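Local coordinates for protein putative mannose-1-phosphate guanylyl transferase (Thermus thermophilus, PDB 2CU2) that probably transfers a guanylyl group from GTP to mannose 1-phosphate, making GDP-mannose, at residues M125-G138 and V184-T196. Residues are numbered along the deposited sequence; the frame is centred on the assembly and turned at random.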
loop_
_atom_site.group_PDB
_atom_site.type_symbol
_atom_site.label_atom_id
_atom_site.label_comp_id
_atom_site.label_asym_id
_atom_site.label_seq_id
_atom_site.Cartn_x
_atom_site.Cartn_y
_atom_site.Cartn_z
ATOM N N MET A 125 -24.381 36.216 6.833
ATOM C CA MET A 125 -24.362 36.451 5.393
ATOM C C MET A 125 -25.778 36.723 4.892
ATOM O O MET A 125 -25.991 37.590 4.049
ATOM C CB MET A 125 -23.765 35.243 4.666
ATOM C CG MET A 125 -22.233 35.222 4.660
ATOM S SD MET A 125 -21.543 33.747 3.864
ATOM C CE MET A 125 -22.263 33.879 2.220
ATOM N N LEU A 126 -26.744 35.984 5.422
ATOM C CA LEU A 126 -28.136 36.169 5.032
ATOM C C LEU A 126 -28.580 37.603 5.332
ATOM O O LEU A 126 -29.236 38.243 4.508
ATOM C CB LEU A 126 -29.029 35.174 5.777
ATOM C CG LEU A 126 -28.755 33.705 5.451
ATOM C CD1 LEU A 126 -29.568 32.799 6.375
ATOM C CD2 LEU A 126 -29.103 33.443 3.989
ATOM N N GLU A 127 -28.200 38.109 6.501
ATOM C CA GLU A 127 -28.559 39.458 6.917
ATOM C C GLU A 127 -27.892 40.518 6.038
ATOM O O GLU A 127 -28.472 41.537 5.686
ATOM C CB GLU A 127 -28.121 39.643 8.370
ATOM C CG GLU A 127 -28.895 38.742 9.328
ATOM C CD GLU A 127 -28.902 39.371 10.702
ATOM O OE1 GLU A 127 -27.842 39.750 11.179
ATOM O OE2 GLU A 127 -29.977 39.489 11.285
ATOM N N ALA A 128 -26.611 40.267 5.710
ATOM C CA ALA A 128 -25.859 41.243 4.932
ATOM C C ALA A 128 -26.331 41.264 3.479
ATOM O O ALA A 128 -25.945 42.101 2.675
ATOM C CB ALA A 128 -24.378 40.864 4.995
ATOM N N ALA A 129 -27.170 40.264 3.148
ATOM C CA ALA A 129 -27.678 40.163 1.787
ATOM C C ALA A 129 -28.919 41.033 1.577
ATOM O O ALA A 129 -30.011 40.555 1.299
ATOM C CB ALA A 129 -28.018 38.697 1.519
ATOM N N GLU A 130 -28.734 42.354 1.767
ATOM C CA GLU A 130 -29.832 43.280 1.518
ATOM C C GLU A 130 -30.033 43.502 0.014
ATOM O O GLU A 130 -29.488 42.798 -0.826
ATOM C CB GLU A 130 -29.503 44.604 2.211
ATOM C CG GLU A 130 -29.373 44.444 3.730
ATOM C CD GLU A 130 -29.178 45.802 4.364
ATOM O OE1 GLU A 130 -28.317 46.542 3.911
ATOM O OE2 GLU A 130 -29.892 46.109 5.320
ATOM N N GLU A 131 -30.879 44.495 -0.316
ATOM C CA GLU A 131 -31.150 44.756 -1.726
ATOM C C GLU A 131 -29.877 45.128 -2.492
ATOM O O GLU A 131 -29.255 46.155 -2.254
ATOM C CB GLU A 131 -32.176 45.887 -1.827
ATOM C CG GLU A 131 -32.719 46.048 -3.249
ATOM C CD GLU A 131 -34.100 46.661 -3.200
ATOM O OE1 GLU A 131 -34.566 46.971 -2.113
ATOM O OE2 GLU A 131 -34.705 46.824 -4.260
ATOM N N GLY A 132 -29.525 44.272 -3.470
ATOM C CA GLY A 132 -28.468 44.640 -4.406
ATOM C C GLY A 132 -27.190 43.850 -4.109
ATOM O O GLY A 132 -26.402 43.526 -4.988
ATOM N N PHE A 133 -27.003 43.501 -2.833
ATOM C CA PHE A 133 -25.731 42.914 -2.420
ATOM C C PHE A 133 -25.691 41.397 -2.640
ATOM O O PHE A 133 -26.628 40.675 -2.326
ATOM C CB PHE A 133 -25.503 43.246 -0.942
ATOM C CG PHE A 133 -25.274 44.722 -0.776
ATOM C CD1 PHE A 133 -26.329 45.540 -0.392
ATOM C CD2 PHE A 133 -24.034 45.269 -1.068
ATOM C CE1 PHE A 133 -26.142 46.914 -0.308
ATOM C CE2 PHE A 133 -23.855 46.648 -0.980
ATOM C CZ PHE A 133 -24.907 47.474 -0.604
ATOM N N VAL A 134 -24.530 40.991 -3.183
ATOM C CA VAL A 134 -24.156 39.588 -3.109
ATOM C C VAL A 134 -23.129 39.379 -1.995
ATOM O O VAL A 134 -22.187 40.143 -1.834
ATOM C CB VAL A 134 -23.560 39.169 -4.456
ATOM C CG1 VAL A 134 -22.150 39.738 -4.602
ATOM C CG2 VAL A 134 -23.496 37.654 -4.545
ATOM N N VAL A 135 -23.309 38.380 -1.135
ATOM C CA VAL A 135 -22.410 38.175 -0.001
ATOM C C VAL A 135 -21.533 36.933 -0.150
ATOM O O VAL A 135 -22.009 35.871 -0.549
ATOM C CB VAL A 135 -23.213 38.050 1.331
ATOM C CG1 VAL A 135 -22.261 38.110 2.534
ATOM C CG2 VAL A 135 -24.261 39.157 1.420
ATOM N N ALA A 136 -20.251 37.072 0.184
ATOM C CA ALA A 136 -19.308 35.965 0.098
ATOM C C ALA A 136 -18.699 35.655 1.461
ATOM O O ALA A 136 -18.740 36.482 2.382
ATOM C CB ALA A 136 -18.202 36.288 -0.912
ATOM N N LEU A 137 -18.151 34.447 1.581
ATOM C CA LEU A 137 -17.522 33.983 2.819
ATOM C C LEU A 137 -16.017 34.033 2.650
ATOM O O LEU A 137 -15.478 33.500 1.679
ATOM C CB LEU A 137 -17.939 32.540 3.139
ATOM C CG LEU A 137 -17.161 31.800 4.250
ATOM C CD1 LEU A 137 -17.486 32.387 5.619
ATOM C CD2 LEU A 137 -17.525 30.316 4.219
ATOM N N GLY A 138 -15.349 34.676 3.600
ATOM C CA GLY A 138 -13.904 34.785 3.556
ATOM C C GLY A 138 -13.266 34.104 4.756
ATOM O O GLY A 138 -13.897 33.937 5.799
ATOM N N VAL A 184 -8.154 37.678 1.814
ATOM C CA VAL A 184 -8.635 36.457 2.460
ATOM C C VAL A 184 -9.069 35.400 1.436
ATOM O O VAL A 184 -9.291 35.689 0.269
ATOM C CB VAL A 184 -9.813 36.824 3.369
ATOM C CG1 VAL A 184 -9.356 37.807 4.445
ATOM C CG2 VAL A 184 -10.933 37.448 2.559
ATOM N N TRP A 185 -9.128 34.131 1.907
ATOM C CA TRP A 185 -9.522 33.031 1.026
ATOM C C TRP A 185 -11.017 33.100 0.698
ATOM O O TRP A 185 -11.858 33.387 1.544
ATOM C CB TRP A 185 -9.223 31.695 1.723
ATOM C CG TRP A 185 -7.777 31.350 1.721
ATOM C CD1 TRP A 185 -6.795 31.720 0.769
ATOM C CD2 TRP A 185 -7.120 30.445 2.653
ATOM N NE1 TRP A 185 -5.581 31.152 1.027
ATOM C CE2 TRP A 185 -5.769 30.316 2.243
ATOM C CE3 TRP A 185 -7.562 29.738 3.782
ATOM C CZ2 TRP A 185 -4.901 29.517 2.974
ATOM C CZ3 TRP A 185 -6.698 28.936 4.516
ATOM C CH2 TRP A 185 -5.359 28.827 4.102
ATOM N N ASN A 186 -11.338 32.851 -0.590
ATOM C CA ASN A 186 -12.734 32.703 -0.992
ATOM C C ASN A 186 -13.276 31.350 -0.516
ATOM O O ASN A 186 -12.793 30.293 -0.900
ATOM C CB ASN A 186 -12.777 32.762 -2.526
ATOM C CG ASN A 186 -14.200 32.757 -3.027
ATOM O OD1 ASN A 186 -15.086 32.093 -2.494
ATOM N ND2 ASN A 186 -14.403 33.489 -4.138
ATOM N N GLY A 187 -14.279 31.409 0.376
ATOM C CA GLY A 187 -14.750 30.181 1.009
ATOM C C GLY A 187 -15.740 29.393 0.131
ATOM O O GLY A 187 -16.169 28.297 0.466
ATOM N N GLY A 188 -16.146 30.000 -1.003
ATOM C CA GLY A 188 -16.985 29.176 -1.870
ATOM C C GLY A 188 -18.469 29.242 -1.481
ATOM O O GLY A 188 -19.317 28.551 -2.029
ATOM N N VAL A 189 -18.769 30.079 -0.469
ATOM C CA VAL A 189 -20.159 30.209 -0.035
ATOM C C VAL A 189 -20.727 31.594 -0.356
ATOM O O VAL A 189 -20.057 32.613 -0.266
ATOM C CB VAL A 189 -20.220 29.955 1.471
ATOM C CG1 VAL A 189 -21.653 30.116 1.969
ATOM C CG2 VAL A 189 -19.740 28.550 1.774
ATOM N N PHE A 190 -22.007 31.600 -0.776
ATOM C CA PHE A 190 -22.618 32.864 -1.181
ATOM C C PHE A 190 -24.059 32.991 -0.672
ATOM O O PHE A 190 -24.760 32.010 -0.463
ATOM C CB PHE A 190 -22.599 32.937 -2.708
ATOM C CG PHE A 190 -21.193 32.776 -3.207
ATOM C CD1 PHE A 190 -20.766 31.537 -3.669
ATOM C CD2 PHE A 190 -20.334 33.862 -3.223
ATOM C CE1 PHE A 190 -19.474 31.389 -4.151
ATOM C CE2 PHE A 190 -19.039 33.706 -3.710
ATOM C CZ PHE A 190 -18.605 32.472 -4.176
ATOM N N ALA A 191 -24.460 34.256 -0.447
ATOM C CA ALA A 191 -25.820 34.522 0.005
ATOM C C ALA A 191 -26.394 35.761 -0.682
ATOM O O ALA A 191 -25.779 36.819 -0.722
ATOM C CB ALA A 191 -25.787 34.735 1.519
ATOM N N PHE A 192 -27.584 35.572 -1.280
ATOM C CA PHE A 192 -28.228 36.681 -1.972
ATOM C C PHE A 192 -29.714 36.402 -2.186
ATOM O O PHE A 192 -30.176 35.271 -2.147
ATOM C CB PHE A 192 -27.544 36.852 -3.330
ATOM C CG PHE A 192 -27.435 35.521 -4.020
ATOM C CD1 PHE A 192 -28.506 35.038 -4.764
ATOM C CD2 PHE A 192 -26.261 34.791 -3.928
ATOM C CE1 PHE A 192 -28.395 33.819 -5.420
ATOM C CE2 PHE A 192 -26.158 33.570 -4.588
ATOM C CZ PHE A 192 -27.222 33.080 -5.337
ATOM N N ALA A 193 -30.482 37.489 -2.370
ATOM C CA ALA A 193 -31.842 37.296 -2.846
ATOM C C ALA A 193 -31.816 36.823 -4.297
ATOM O O ALA A 193 -31.015 37.269 -5.112
ATOM C CB ALA A 193 -32.582 38.631 -2.748
ATOM N N PRO A 194 -32.682 35.847 -4.608
ATOM C CA PRO A 194 -32.733 35.281 -5.945
ATOM C C PRO A 194 -32.730 36.357 -7.041
ATOM O O PRO A 194 -32.083 36.230 -8.074
ATOM C CB PRO A 194 -33.981 34.409 -6.026
ATOM C CG PRO A 194 -34.354 34.021 -4.597
ATOM C CD PRO A 194 -33.659 35.192 -3.747
ATOM N N ALA A 195 -33.502 37.438 -6.805
ATOM C CA ALA A 195 -33.578 38.491 -7.816
ATOM C C ALA A 195 -32.216 39.147 -8.094
ATOM O O ALA A 195 -31.875 39.479 -9.219
ATOM C CB ALA A 195 -34.587 39.548 -7.364
ATOM N N THR A 196 -31.438 39.379 -7.015
ATOM C CA THR A 196 -30.147 40.038 -7.233
ATOM C C THR A 196 -29.207 39.203 -8.115
ATOM O O THR A 196 -28.379 39.720 -8.852
ATOM C CB THR A 196 -29.489 40.409 -5.898
ATOM O OG1 THR A 196 -30.346 41.297 -5.172
ATOM C CG2 THR A 196 -28.132 41.085 -6.112
HETATM O O HOH W 1 -29.288 40.253 -2.421
HETATM O O HOH W 2 -17.314 32.892 -0.876
#
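M125, on the last turns of helix 115-128, lies over the strand that contains V189 and A191, and its side chain can be followed atom by atom. M125 CB lies 3.8 Å from A191 CB. SD passes V189 CG1, and a bend at the last torsion (chi3 58°) turns CE down onto the backbone, where M125 CE meets A191 N at 3.5 Å and touches V189 CG1 and A191 CB as well. On this same face L137 CD2 packs against V189 CG2, 3.7 Å away.

Beneath the helix, strand 134-139 runs antiparallel to strand 184-192. V135 and A191 form a hydrogen-bonded pair, V135 N to A191 O at 3.0 Å and A191 N to V135 O at 2.9 Å, while A136 and F190 form the non-hydrogen-bonded pair beside it. Both strands belong to the central mixed sheet of the nucleotidyltransferase domain, with strand 244-249 on the far edge of 134-139. Two extra residues in strand 184-192 then make a beta bulge around G187-V189, opposite L137: L137 N gives V189 O a weak bond, and L137 O takes G187 N at 2.7 Å. A water sits at the bulge, accepting from L137 N and lying within bonding distance of V189 O and of N186 OD1, which also closes an Asx turn onto G188 N.

On the opposite face, the F190 ring brings CE2 to 3.9 Å from A136 CB; an alanine here would probably take away the ring carbons that pack on A136 CB and open a gap beside it. Beyond the paired strands, a second water bridges the two segments, donating to E130 O and F133 O and accepting from A193 N and T196 OG1, and T196 CG2 lies against G132 O.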